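Long-range contact in periplasmic cell division protein (SufI) (Aquifex aeolicus, PDB 6SYY), which binds copper ions and probably works as a laccase-like multicopper oxidase, with a methionine-rich loop that takes part in catalysis: residues A[91-103]-A[146-158]. Numbering follows the deposited sequence.
Sequences YNPVIFLRKGQTF and DFTIIDRSGTYFY
Ile149 wedges between Leu97 and Phe103 where the two sheets of a cupredoxin-type beta sandwich, the fold of multicopper oxidases, face each other. Its branched chain suits this interior: CD1 lies 3.7 Å from Phe103 CB and also reaches Leu97 CD1. Phe103 and Phe147 run side by side, their rings inclined at 58°, with Phe103 CB over the Phe147 face. The backbone grips the same region: Gln101 O receives Ile149 N in a nearly straight bond (169°), and Gly100, in the type II turn from Arg98 to Gln101, gives its N-H to Ile149 O; a side chain here would press on Lys99 O. The outer side is looser. There Lys99, its charged end exposed and its chain fully extended with CG anti to the backbone N (chi1 -176°), packs apolar methylenes over Asp151 O, a buried oxygen without a hydrogen-bond partner, and one water links Thr102 OG1 to Thr148 OG1. Deeper in, next to the copper ligand His159, Tyr158 suits its place with a flat face for Ile95 CD1 and a donor at its rim. A phenylalanine in its place has no hydroxyl, and Pro93 O would probably be left without this donor. Tyr158 OH reaches Pro93 O over 2.8 Å, arriving in the carbonyl plane on a lone pair.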
loop_
_atom_site.group_PDB
_atom_site.type_symbol
_atom_site.label_atom_id
_atom_site.label_comp_id
_atom_site.label_asym_id
_atom_site.label_seq_id
_atom_site.Cartn_x
_atom_site.Cartn_y
_atom_site.Cartn_z
ATOM N N TYR A 91 -6.814 17.369 -4.577
ATOM C CA TYR A 91 -6.021 16.426 -5.355
ATOM C C TYR A 91 -5.474 15.337 -4.438
ATOM O O TYR A 91 -4.825 15.638 -3.429
ATOM C CB TYR A 91 -4.878 17.137 -6.082
ATOM C CG TYR A 91 -5.315 18.002 -7.251
ATOM C CD1 TYR A 91 -6.607 17.930 -7.761
ATOM C CD2 TYR A 91 -4.425 18.883 -7.852
ATOM C CE1 TYR A 91 -6.999 18.721 -8.833
ATOM C CE2 TYR A 91 -4.807 19.674 -8.919
ATOM C CZ TYR A 91 -6.092 19.591 -9.407
ATOM O OH TYR A 91 -6.462 20.387 -10.472
ATOM N N ASN A 92 -5.737 14.077 -4.795
ATOM C CA ASN A 92 -5.304 12.891 -4.060
ATOM C C ASN A 92 -5.427 13.059 -2.551
ATOM O O ASN A 92 -4.448 12.831 -1.825
ATOM C CB ASN A 92 -3.857 12.545 -4.408
ATOM C CG ASN A 92 -3.677 12.214 -5.867
ATOM O OD1 ASN A 92 -4.601 11.739 -6.528
ATOM N ND2 ASN A 92 -2.481 12.459 -6.383
ATOM N N PRO A 93 -6.591 13.439 -2.034
ATOM C CA PRO A 93 -6.712 13.635 -0.589
ATOM C C PRO A 93 -6.644 12.312 0.156
ATOM O O PRO A 93 -6.810 11.232 -0.412
ATOM C CB PRO A 93 -8.088 14.283 -0.437
ATOM C CG PRO A 93 -8.866 13.723 -1.580
ATOM C CD PRO A 93 -7.893 13.578 -2.715
ATOM N N VAL A 94 -6.389 12.408 1.452
ATOM C CA VAL A 94 -6.547 11.254 2.326
ATOM C C VAL A 94 -8.039 11.058 2.556
ATOM O O VAL A 94 -8.717 11.940 3.093
ATOM C CB VAL A 94 -5.793 11.439 3.649
ATOM C CG1 VAL A 94 -6.153 10.328 4.614
ATOM C CG2 VAL A 94 -4.297 11.447 3.396
ATOM N N ILE A 95 -8.558 9.929 2.110
ATOM C CA ILE A 95 -9.972 9.620 2.264
ATOM C C ILE A 95 -10.181 8.995 3.631
ATOM O O ILE A 95 -9.497 8.032 3.995
ATOM C CB ILE A 95 -10.456 8.679 1.150
ATOM C CG1 ILE A 95 -10.369 9.371 -0.212
ATOM C CG2 ILE A 95 -11.874 8.211 1.438
ATOM C CD1 ILE A 95 -10.769 8.480 -1.379
ATOM N N PHE A 96 -11.123 9.534 4.392
ATOM C CA PHE A 96 -11.468 8.981 5.690
ATOM C C PHE A 96 -12.767 8.196 5.589
ATOM O O PHE A 96 -13.723 8.635 4.944
ATOM C CB PHE A 96 -11.589 10.082 6.748
ATOM C CG PHE A 96 -10.282 10.435 7.404
ATOM C CD1 PHE A 96 -9.408 11.329 6.804
ATOM C CD2 PHE A 96 -9.928 9.872 8.621
ATOM C CE1 PHE A 96 -8.202 11.653 7.402
ATOM C CE2 PHE A 96 -8.725 10.194 9.224
ATOM C CZ PHE A 96 -7.858 11.082 8.614
ATOM N N LEU A 97 -12.786 7.023 6.219
ATOM C CA LEU A 97 -13.964 6.173 6.278
ATOM C C LEU A 97 -14.177 5.710 7.709
ATOM O O LEU A 97 -13.228 5.586 8.488
ATOM C CB LEU A 97 -13.831 4.946 5.369
ATOM C CG LEU A 97 -13.795 5.176 3.863
ATOM C CD1 LEU A 97 -13.465 3.876 3.156
ATOM C CD2 LEU A 97 -15.133 5.712 3.391
ATOM N N ARG A 98 -15.433 5.452 8.047
ATOM C CA ARG A 98 -15.789 4.849 9.321
ATOM C C ARG A 98 -16.249 3.422 9.063
ATOM O O ARG A 98 -17.024 3.179 8.131
ATOM C CB ARG A 98 -16.885 5.646 10.025
ATOM C CG ARG A 98 -17.189 5.144 11.412
ATOM C CD ARG A 98 -16.090 5.550 12.361
ATOM N NE ARG A 98 -16.181 4.855 13.637
ATOM C CZ ARG A 98 -15.447 5.168 14.699
ATOM N NH1 ARG A 98 -14.578 6.169 14.629
ATOM N NH2 ARG A 98 -15.584 4.486 15.828
ATOM N N LYS A 99 -15.765 2.482 9.870
ATOM C CA LYS A 99 -16.145 1.091 9.672
ATOM C C LYS A 99 -17.643 0.934 9.870
ATOM O O LYS A 99 -18.208 1.420 10.855
ATOM C CB LYS A 99 -15.386 0.177 10.633
ATOM C CG LYS A 99 -15.658 -1.298 10.406
ATOM C CD LYS A 99 -14.942 -2.148 11.434
ATOM C CE LYS A 99 -15.237 -3.622 11.223
ATOM N NZ LYS A 99 -14.587 -4.466 12.262
ATOM N N GLY A 100 -18.287 0.262 8.922
ATOM C CA GLY A 100 -19.715 0.060 8.955
ATOM C C GLY A 100 -20.502 0.989 8.058
ATOM O O GLY A 100 -21.695 0.744 7.842
ATOM N N GLN A 101 -19.875 2.033 7.525
ATOM C CA GLN A 101 -20.578 2.964 6.658
ATOM C C GLN A 101 -20.737 2.392 5.250
ATOM O O GLN A 101 -20.056 1.444 4.845
ATOM C CB GLN A 101 -19.835 4.298 6.585
ATOM C CG GLN A 101 -18.679 4.300 5.605
ATOM C CD GLN A 101 -18.117 5.680 5.370
ATOM O OE1 GLN A 101 -17.319 6.180 6.163
ATOM N NE2 GLN A 101 -18.531 6.310 4.276
ATOM N N THR A 102 -21.656 2.990 4.497
ATOM C CA THR A 102 -21.823 2.665 3.088
ATOM C C THR A 102 -20.885 3.529 2.257
ATOM O O THR A 102 -20.680 4.710 2.553
ATOM C CB THR A 102 -23.274 2.867 2.644
ATOM O OG1 THR A 102 -24.123 1.962 3.361
ATOM C CG2 THR A 102 -23.424 2.607 1.152
ATOM N N PHE A 103 -20.298 2.918 1.231
ATOM C CA PHE A 103 -19.307 3.537 0.357
ATOM C C PHE A 103 -19.904 3.605 -1.046
ATOM O O PHE A 103 -20.041 2.574 -1.714
ATOM C CB PHE A 103 -18.012 2.721 0.395
ATOM C CG PHE A 103 -16.878 3.305 -0.406
ATOM C CD1 PHE A 103 -16.572 2.807 -1.663
ATOM C CD2 PHE A 103 -16.100 4.325 0.109
ATOM C CE1 PHE A 103 -15.522 3.325 -2.399
ATOM C CE2 PHE A 103 -15.050 4.853 -0.625
ATOM C CZ PHE A 103 -14.760 4.352 -1.881
ATOM N N ASP A 146 -22.916 0.183 -4.332
ATOM C CA ASP A 146 -22.780 0.408 -2.899
ATOM C C ASP A 146 -22.267 -0.845 -2.203
ATOM O O ASP A 146 -22.618 -1.969 -2.572
ATOM C CB ASP A 146 -24.127 0.811 -2.290
ATOM C CG ASP A 146 -24.542 2.224 -2.653
ATOM O OD1 ASP A 146 -23.789 2.901 -3.384
ATOM O OD2 ASP A 146 -25.627 2.657 -2.197
ATOM N N PHE A 147 -21.419 -0.649 -1.197
ATOM C CA PHE A 147 -21.066 -1.741 -0.305
ATOM C C PHE A 147 -20.701 -1.164 1.054
ATOM O O PHE A 147 -20.478 0.040 1.204
ATOM C CB PHE A 147 -19.931 -2.607 -0.873
ATOM C CG PHE A 147 -18.618 -1.890 -1.011
ATOM C CD1 PHE A 147 -18.378 -1.058 -2.093
ATOM C CD2 PHE A 147 -17.614 -2.069 -0.072
ATOM C CE1 PHE A 147 -17.167 -0.406 -2.230
ATOM C CE2 PHE A 147 -16.398 -1.419 -0.199
ATOM C CZ PHE A 147 -16.174 -0.583 -1.280
ATOM N N THR A 148 -20.664 -2.044 2.051
ATOM C CA THR A 148 -20.362 -1.658 3.420
ATOM C C THR A 148 -18.874 -1.838 3.700
ATOM O O THR A 148 -18.288 -2.870 3.355
ATOM C CB THR A 148 -21.186 -2.495 4.400
ATOM O OG1 THR A 148 -22.579 -2.357 4.098
ATOM C CG2 THR A 148 -20.937 -2.047 5.833
ATOM N N ILE A 149 -18.267 -0.832 4.324
ATOM C CA ILE A 149 -16.883 -0.936 4.778
ATOM C C ILE A 149 -16.847 -1.889 5.970
ATOM O O ILE A 149 -17.406 -1.587 7.027
ATOM C CB ILE A 149 -16.310 0.434 5.149
ATOM C CG1 ILE A 149 -16.389 1.386 3.950
ATOM C CG2 ILE A 149 -14.881 0.289 5.651
ATOM C CD1 ILE A 149 -15.772 0.821 2.688
ATOM N N ILE A 150 -16.192 -3.040 5.806
ATOM C CA ILE A 150 -16.132 -4.061 6.844
ATOM C C ILE A 150 -14.705 -4.334 7.300
ATOM O O ILE A 150 -14.469 -5.282 8.047
ATOM C CB ILE A 150 -16.812 -5.367 6.385
ATOM C CG1 ILE A 150 -16.086 -5.947 5.171
ATOM C CG2 ILE A 150 -18.277 -5.114 6.063
ATOM C CD1 ILE A 150 -16.693 -7.233 4.651
ATOM N N ASP A 151 -13.751 -3.515 6.877
ATOM C CA ASP A 151 -12.357 -3.693 7.244
ATOM C C ASP A 151 -12.043 -3.017 8.578
ATOM O O ASP A 151 -12.738 -2.101 9.021
ATOM C CB ASP A 151 -11.452 -3.142 6.144
ATOM C CG ASP A 151 -11.367 -4.070 4.951
ATOM O OD1 ASP A 151 -10.714 -5.129 5.072
ATOM O OD2 ASP A 151 -11.978 -3.755 3.907
ATOM N N ARG A 152 -10.978 -3.493 9.217
ATOM C CA ARG A 152 -10.517 -2.910 10.467
ATOM C C ARG A 152 -9.855 -1.565 10.211
ATOM O O ARG A 152 -9.328 -1.307 9.124
ATOM C CB ARG A 152 -9.525 -3.844 11.156
ATOM C CG ARG A 152 -9.971 -5.285 11.169
ATOM C CD ARG A 152 -8.867 -6.208 11.641
ATOM N NE ARG A 152 -8.537 -6.012 13.048
ATOM C CZ ARG A 152 -7.323 -5.707 13.494
ATOM N NH1 ARG A 152 -6.314 -5.561 12.648
ATOM N NH2 ARG A 152 -7.114 -5.558 14.791
ATOM N N SER A 153 -9.882 -0.707 11.228
ATOM C CA SER A 153 -9.248 0.598 11.115
ATOM C C SER A 153 -7.782 0.436 10.747
ATOM O O SER A 153 -7.123 -0.514 11.171
ATOM C CB SER A 153 -9.366 1.370 12.428
ATOM O OG SER A 153 -8.660 0.715 13.470
ATOM N N GLY A 154 -7.280 1.360 9.943
ATOM C CA GLY A 154 -5.903 1.293 9.508
ATOM C C GLY A 154 -5.691 2.149 8.276
ATOM O O GLY A 154 -6.528 2.974 7.915
ATOM N N THR A 155 -4.546 1.921 7.638
ATOM C CA THR A 155 -4.113 2.695 6.484
ATOM C C THR A 155 -4.303 1.873 5.214
ATOM O O THR A 155 -3.682 0.817 5.051
ATOM C CB THR A 155 -2.652 3.113 6.627
ATOM O OG1 THR A 155 -2.489 3.869 7.834
ATOM C CG2 THR A 155 -2.226 3.955 5.435
ATOM N N TYR A 156 -5.145 2.366 4.319
ATOM C CA TYR A 156 -5.429 1.702 3.059
ATOM C C TYR A 156 -4.989 2.618 1.917
ATOM O O TYR A 156 -4.376 3.663 2.134
ATOM C CB TYR A 156 -6.905 1.295 3.004
ATOM C CG TYR A 156 -7.258 0.298 4.098
ATOM C CD1 TYR A 156 -7.293 -1.067 3.840
ATOM C CD2 TYR A 156 -7.520 0.723 5.400
ATOM C CE1 TYR A 156 -7.597 -1.980 4.839
ATOM C CE2 TYR A 156 -7.824 -0.182 6.408
ATOM C CZ TYR A 156 -7.862 -1.533 6.120
ATOM O OH TYR A 156 -8.167 -2.436 7.115
ATOM N N PHE A 157 -5.305 2.217 0.693
ATOM C CA PHE A 157 -4.543 2.650 -0.473
ATOM C C PHE A 157 -5.470 2.587 -1.679
ATOM O O PHE A 157 -6.049 1.534 -1.952
ATOM C CB PHE A 157 -3.324 1.721 -0.634
ATOM C CG PHE A 157 -2.347 2.116 -1.715
ATOM C CD1 PHE A 157 -2.342 3.386 -2.267
ATOM C CD2 PHE A 157 -1.419 1.186 -2.175
ATOM C CE1 PHE A 157 -1.428 3.723 -3.261
ATOM C CE2 PHE A 157 -0.507 1.512 -3.167
ATOM C CZ PHE A 157 -0.512 2.784 -3.711
ATOM N N TYR A 158 -5.647 3.702 -2.384
ATOM C CA TYR A 158 -6.413 3.689 -3.625
ATOM C C TYR A 158 -5.522 4.128 -4.775
ATOM O O TYR A 158 -4.771 5.102 -4.657
ATOM C CB TYR A 158 -7.681 4.551 -3.543
ATOM C CG TYR A 158 -7.521 6.048 -3.378
ATOM C CD1 TYR A 158 -7.586 6.895 -4.473
ATOM C CD2 TYR A 158 -7.381 6.620 -2.121
ATOM C CE1 TYR A 158 -7.486 8.274 -4.324
ATOM C CE2 TYR A 158 -7.277 7.991 -1.961
ATOM C CZ TYR A 158 -7.328 8.813 -3.069
ATOM O OH TYR A 158 -7.222 10.179 -2.924
HETATM O O HOH W 1 -23.916 -0.686 1.830
#